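Local coordinates for DNA-damage inducible protein DDI1-like protein (PDB 5YQ8) that is the retroviral protease-like domain of a Ddi1 protein from Leishmania major, an aspartic protease expected to cleave peptide bonds within its substrates, at residues 84-88 against 89-93; 121-124 against 125-128. All coordinates share one frame; numbering follows the deposited sequence.

Contact 1 (84-88 against 89-93); sequences EDQAM and DLIIG
Met88 and Gln86 close on Ile91 in a local side-chain contact at the junction between a loop and strand 90-92 of the retropepsin-like domain. The apolar part is a methyl contact: Met88 CE lies 3.5 Å from Ile91 CD1, with Ile91 CG1 a little farther at 3.8 Å from Met88 CE. The thioether chain runs extended to the sulfur and then bends (chi3 -70°), which brings CE to Ile91; the two side chains run at about a right angle. On the Ile91 side, CG1 sits beside the backbone N (chi1 -52°), and the extended continuation of the chain carries CD1 on to Met88 CE and Gln86.

The second part is packing of Ile91 CD1 over one face of the Gln86 carboxamide. Three similar separations support this: CD1 of Ile91 is 3.7 Å from Gln86 CD, 3.6 Å from OE1 and 3.7 Å from NE2, and it stands well above the amide plane. Seen from Ile91 CD1, the directions to Met88 CE and Gln86 OE1 open by about 125°, so one methyl meets both neighbours on different sides. The amide also approaches Met88 O, but the modelled separation is too short to be reliable.

Beyond the contact, Asp89 forms a salt bridge with Arg37 and accepts a hydrogen bond from Asn31. The side chain of Ile91 comes within about 4 Å of that of Asp22, the probable catalytic aspartate. Strand 90-92 is inserted between strand 15-21, to which it is parallel, and strand 29-31, to which it is antiparallel, as in the psi structure of aspartic proteases.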
ATOM      1  N   GLU A  84      12.450 -14.909   7.461  1.00 23.59           N
ATOM      2  CA  GLU A  84      13.022 -14.861   8.821  1.00 24.09           C
ATOM      3  C   GLU A  84      13.097 -13.449   9.468  1.00 24.51           C
ATOM      4  O   GLU A  84      12.408 -13.189  10.478  1.00 22.23           O
ATOM      5  CB  GLU A  84      14.393 -15.584   8.915  1.00 25.22           C
ATOM      6  CG  GLU A  84      15.016 -15.470  10.336  1.00 25.47           C
ATOM      7  CD  GLU A  84      16.469 -15.897  10.403  1.00 26.18           C
ATOM      8  OE1 GLU A  84      16.810 -16.859  11.150  1.00 26.85           O
ATOM      9  OE2 GLU A  84      17.286 -15.215   9.725  1.00 23.71           O
ATOM     10  N   ASP A  85      13.940 -12.573   8.920  1.00 24.42           N
ATOM     11  CA  ASP A  85      14.173 -11.244   9.540  1.00 24.71           C
ATOM     12  C   ASP A  85      13.464 -10.179   8.715  1.00 24.63           C
ATOM     13  O   ASP A  85      14.030  -9.574   7.838  1.00 24.82           O
ATOM     14  CB  ASP A  85      15.669 -10.875   9.677  1.00 25.50           C
ATOM     15  CG  ASP A  85      16.420 -11.751  10.663  1.00 23.84           C
ATOM     16  OD1 ASP A  85      15.865 -12.108  11.709  1.00 24.77           O
ATOM     17  OD2 ASP A  85      17.583 -12.073  10.386  1.00 22.70           O
ATOM     18  N   GLN A  86      12.194  -9.975   9.036  1.00 25.59           N
ATOM     19  CA  GLN A  86      11.368  -8.922   8.505  1.00 23.26           C
ATOM     20  C   GLN A  86      10.989  -8.028   9.696  1.00 22.95           C
ATOM     21  O   GLN A  86      10.608  -8.489  10.789  1.00 25.08           O
ATOM     22  CB  GLN A  86      10.145  -9.535   7.831  1.00 22.56           C
ATOM     23  CG  GLN A  86       9.191  -8.535   7.211  1.00 22.12           C
ATOM     24  CD  GLN A  86       7.881  -9.154   6.689  1.00 22.76           C
ATOM     25  OE1 GLN A  86       7.756  -9.478   5.509  1.00 20.20           O
ATOM     26  NE2 GLN A  86       6.877  -9.249   7.554  1.00 19.41           N
ATOM     27  N   ALA A  87      11.101  -6.729   9.498  1.00 23.78           N
ATOM     28  CA  ALA A  87      10.881  -5.798  10.603  1.00 23.14           C
ATOM     29  C   ALA A  87       9.454  -5.954  11.112  1.00 23.13           C
ATOM     30  O   ALA A  87       9.239  -5.952  12.345  1.00 23.41           O
ATOM     31  CB  ALA A  87      11.142  -4.353  10.172  1.00 24.14           C
ATOM     32  N   MET A  88       8.506  -6.133  10.155  1.00 22.61           N
ATOM     33  CA  MET A  88       7.068  -6.075  10.417  1.00 19.56           C
ATOM     34  C   MET A  88       6.516  -7.466  10.561  1.00 20.32           C
ATOM     35  O   MET A  88       6.735  -8.341   9.698  1.00 20.69           O
ATOM     36  CB  MET A  88       6.312  -5.324   9.305  1.00 18.20           C
ATOM     37  CG  MET A  88       6.835  -3.933   9.164  1.00 17.05           C
ATOM     38  SD  MET A  88       5.706  -2.930   8.215  1.00 17.18           S
ATOM     39  CE  MET A  88       5.824  -3.572   6.550  1.00 17.29           C
ATOM     40  N   ASP A  89       5.760  -7.669  11.648  1.00 18.65           N
ATOM     41  CA  ASP A  89       5.262  -8.996  12.003  1.00 16.78           C
ATOM     42  C   ASP A  89       4.464  -9.599  10.851  1.00 15.19           C
ATOM     43  O   ASP A  89       4.735 -10.718  10.427  1.00 15.30           O
ATOM     44  CB  ASP A  89       4.426  -8.914  13.270  1.00 16.40           C
ATOM     45  CG  ASP A  89       5.283  -8.576  14.489  1.00 18.01           C
ATOM     46  OD1 ASP A  89       6.545  -8.401  14.296  1.00 16.85           O
ATOM     47  OD2 ASP A  89       4.707  -8.565  15.642  1.00 17.13           O
ATOM     48  N   LEU A  90       3.525  -8.832  10.304  1.00 12.77           N
ATOM     49  CA  LEU A  90       2.597  -9.343   9.353  1.00 11.64           C
ATOM     50  C   LEU A  90       2.200  -8.216   8.448  1.00 11.31           C
ATOM     51  O   LEU A  90       1.854  -7.089   8.925  1.00 11.57           O
ATOM     52  CB  LEU A  90       1.365  -9.896  10.095  1.00 11.83           C
ATOM     53  CG  LEU A  90       0.302 -10.565   9.256  1.00 12.12           C
ATOM     54  CD1 LEU A  90       0.862 -11.683   8.396  1.00 12.43           C
ATOM     55  CD2 LEU A  90      -0.778 -11.099  10.174  1.00 12.46           C
ATOM     56  N   ILE A  91       2.238  -8.520   7.148  1.00  9.77           N
ATOM     57  CA  ILE A  91       1.823  -7.650   6.110  1.00  9.26           C
ATOM     58  C   ILE A  91       0.592  -8.264   5.399  1.00  8.96           C
ATOM     59  O   ILE A  91       0.665  -9.417   4.866  1.00  8.99           O
ATOM     60  CB  ILE A  91       2.963  -7.421   5.119  1.00  9.29           C
ATOM     61  CG1 ILE A  91       4.201  -6.992   5.910  1.00  9.55           C
ATOM     62  CG2 ILE A  91       2.564  -6.339   4.166  1.00  8.97           C
ATOM     63  CD1 ILE A  91       5.451  -6.785   5.118  1.00 10.09           C
ATOM     64  N   ILE A  92      -0.522  -7.515   5.442  1.00  7.99           N
ATOM     65  CA  ILE A  92      -1.681  -7.779   4.646  1.00  7.68           C
ATOM     66  C   ILE A  92      -1.447  -7.176   3.250  1.00  7.83           C
ATOM     67  O   ILE A  92      -1.489  -5.971   3.076  1.00  7.32           O
ATOM     68  CB  ILE A  92      -2.903  -7.193   5.297  1.00  7.71           C
ATOM     69  CG1 ILE A  92      -3.137  -7.881   6.625  1.00  7.61           C
ATOM     70  CG2 ILE A  92      -4.146  -7.423   4.423  1.00  7.95           C
ATOM     71  CD1 ILE A  92      -4.380  -7.396   7.319  1.00  7.97           C
ATOM     72  N   GLY A  93      -1.163  -8.004   2.255  1.00  7.44           N
ATOM     73  CA  GLY A  93      -0.963  -7.490   0.890  1.00  7.28           C
ATOM     74  C   GLY A  93      -2.241  -7.426   0.074  1.00  7.25           C
ATOM     75  O   GLY A  93      -3.358  -7.783   0.507  1.00  6.65           O
TER

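Contact 2 (121-124 against 125-128); sequences LPEN and DLPA
Pro122 and Asp125 are joined by the first of two overlapping type I beta turns, 122-125 and 123-126, which fold the segment following strand 116-119 into a compact coil on the surface. The backbone torsions of the central pairs, Glu123/Asn124 and Asn124/Asp125, lie near type I values; Asn124, which the pairs share, has phi -74° and psi -7°. Each turn is also closed by a bond from the amide of its fourth residue to the carbonyl of its first.

In the first turn the amide N of Asp125 donates to Pro122 O at 2.9 Å, with an N-H...O angle of 149°. The second turn is looser, with Leu126 N giving a weak bond to Glu123 O at 3.4 Å. Glu123 O also has Pro127 CD 3.8 Å away, a ring carbon at the position where the next residue of a helix would offer an N-H. The coil then tightens at Pro127, where Ala128 N makes a weak bond to Leu126 O, consistent with a distorted inverse gamma turn. That same carbonyl oxygen also receives a hydrogen bond from Lys18 NZ.

Among the side chains, Glu123 bends at CG, and its OE2 is hydrogen-bonded to Thr4 OG1 while remaining 4.0 Å from Leu126 CD1. The side chain of Asp125 crosses the Pro122 ring obliquely, and Asp125 OD2 comes alongside the CG-CD bond of Pro122, 3.4 Å from CG. Leu121 is tied through its backbone to Tyr7 of strand 7-12, and both leucines, Leu121 and Leu126, lay their side chains on that same tyrosine. Between the two leucines the apolar link is branch to stem, with Leu126 CD2 3.7 Å from Leu121 CB.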
ATOM      1  N   LEU A 121      -5.046   1.306  13.908  1.00 12.32           N
ATOM      2  CA  LEU A 121      -4.471   1.604  15.168  1.00 12.91           C
ATOM      3  C   LEU A 121      -3.950   3.029  15.169  1.00 13.23           C
ATOM      4  O   LEU A 121      -3.390   3.487  14.151  1.00 13.00           O
ATOM      5  CB  LEU A 121      -3.317   0.664  15.488  1.00 13.22           C
ATOM      6  CG  LEU A 121      -3.618  -0.820  15.639  1.00 13.18           C
ATOM      7  CD1 LEU A 121      -2.316  -1.564  15.590  1.00 12.76           C
ATOM      8  CD2 LEU A 121      -4.327  -1.108  16.950  1.00 13.26           C
ATOM      9  N   PRO A 122      -4.098   3.721  16.324  1.00 13.75           N
ATOM     10  CA  PRO A 122      -3.550   5.064  16.451  1.00 13.82           C
ATOM     11  C   PRO A 122      -2.063   5.033  16.521  1.00 13.37           C
ATOM     12  O   PRO A 122      -1.507   4.024  16.827  1.00 12.37           O
ATOM     13  CB  PRO A 122      -4.151   5.566  17.752  1.00 13.88           C
ATOM     14  CG  PRO A 122      -4.611   4.372  18.432  1.00 13.81           C
ATOM     15  CD  PRO A 122      -5.034   3.426  17.411  1.00 13.28           C
ATOM     16  N   GLU A 123      -1.423   6.142  16.208  1.00 14.96           N
ATOM     17  CA  GLU A 123       0.057   6.192  16.162  1.00 16.81           C
ATOM     18  C   GLU A 123       0.634   5.759  17.471  1.00 16.65           C
ATOM     19  O   GLU A 123       1.672   5.081  17.492  1.00 16.90           O
ATOM     20  CB  GLU A 123       0.566   7.630  15.874  1.00 19.44           C
ATOM     21  CG  GLU A 123       2.093   7.814  15.644  1.00 21.49           C
ATOM     22  CD  GLU A 123       2.720   6.756  14.729  1.00 24.05           C
ATOM     23  OE1 GLU A 123       3.643   6.016  15.199  1.00 28.48           O
ATOM     24  OE2 GLU A 123       2.290   6.628  13.555  1.00 27.01           O
ATOM     25  N   ASN A 124       0.021   6.171  18.589  1.00 15.16           N
ATOM     26  CA  ASN A 124       0.634   5.821  19.874  1.00 16.18           C
ATOM     27  C   ASN A 124       0.442   4.346  20.243  1.00 16.30           C
ATOM     28  O   ASN A 124       1.050   3.922  21.222  1.00 16.41           O
ATOM     29  CB  ASN A 124       0.173   6.746  21.017  1.00 16.77           C
ATOM     30  CG  ASN A 124       0.671   8.200  20.853  1.00 16.46           C
ATOM     31  OD1 ASN A 124       1.837   8.436  20.552  1.00 20.27           O
ATOM     32  ND2 ASN A 124      -0.204   9.156  21.042  1.00 16.50           N
ATOM     33  N   ASP A 125      -0.357   3.574  19.465  1.00 15.98           N
ATOM     34  CA  ASP A 125      -0.464   2.108  19.667  1.00 15.59           C
ATOM     35  C   ASP A 125       0.605   1.252  18.963  1.00 16.45           C
ATOM     36  O   ASP A 125       0.823   0.166  19.425  1.00 18.55           O
ATOM     37  CB  ASP A 125      -1.836   1.539  19.269  1.00 14.15           C
ATOM     38  CG  ASP A 125      -2.863   1.628  20.367  1.00 13.33           C
ATOM     39  OD1 ASP A 125      -2.546   1.894  21.500  1.00 12.83           O
ATOM     40  OD2 ASP A 125      -4.067   1.502  20.103  1.00 13.40           O
ATOM     41  N   LEU A 126       1.282   1.737  17.910  1.00 18.03           N
ATOM     42  CA  LEU A 126       2.123   0.908  17.058  1.00 18.43           C
ATOM     43  C   LEU A 126       3.347   0.261  17.790  1.00 19.60           C
ATOM     44  O   LEU A 126       3.443  -0.958  17.823  1.00 18.62           O
ATOM     45  CB  LEU A 126       2.498   1.642  15.758  1.00 17.82           C
ATOM     46  CG  LEU A 126       1.337   2.144  14.856  1.00 18.61           C
ATOM     47  CD1 LEU A 126       1.831   2.662  13.496  1.00 19.31           C
ATOM     48  CD2 LEU A 126       0.271   1.122  14.541  1.00 18.14           C
ATOM     49  N   PRO A 127       4.254   1.049  18.413  1.00 19.47           N
ATOM     50  CA  PRO A 127       5.475   0.411  18.935  1.00 18.80           C
ATOM     51  C   PRO A 127       5.405  -0.134  20.337  1.00 19.47           C
ATOM     52  O   PRO A 127       6.322   0.090  21.069  1.00 19.65           O
ATOM     53  CB  PRO A 127       6.479   1.531  18.857  1.00 18.50           C
ATOM     54  CG  PRO A 127       5.663   2.764  19.040  1.00 18.41           C
ATOM     55  CD  PRO A 127       4.319   2.509  18.489  1.00 18.35           C
ATOM     56  N   ALA A 128       4.294  -0.754  20.710  1.00 19.97           N
ATOM     57  CA  ALA A 128       4.196  -1.459  21.952  1.00 21.54           C
ATOM     58  C   ALA A 128       3.515  -2.841  21.851  1.00 23.07           C
ATOM     59  O   ALA A 128       3.891  -3.709  22.625  1.00 24.50           O
ATOM     60  CB  ALA A 128       3.526  -0.576  22.998  1.00 22.92           C
TER

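Overall arrangement
The contacts come in series along the chain: 84-88 against 89-93 closes before 121-124 against 125-128 opens, with helix 94-99 and the three-stranded antiparallel sheet of 103-105, 110-113 and 116-119 between them. Their centres lie 16 Å apart and their nearest atoms about 8 Å, so they do not touch. Strand 7-12 is nevertheless common to both: Tyr7 receives Met88 from contact 1 and Leu121 and Leu126 from contact 2. Contact 1 leads into an inner strand of the six-stranded mixed sheet, beside the probable active-site aspartate, whereas contact 2 packs the C-terminal segment against an outermost strand of that sheet, away from the catalytic site.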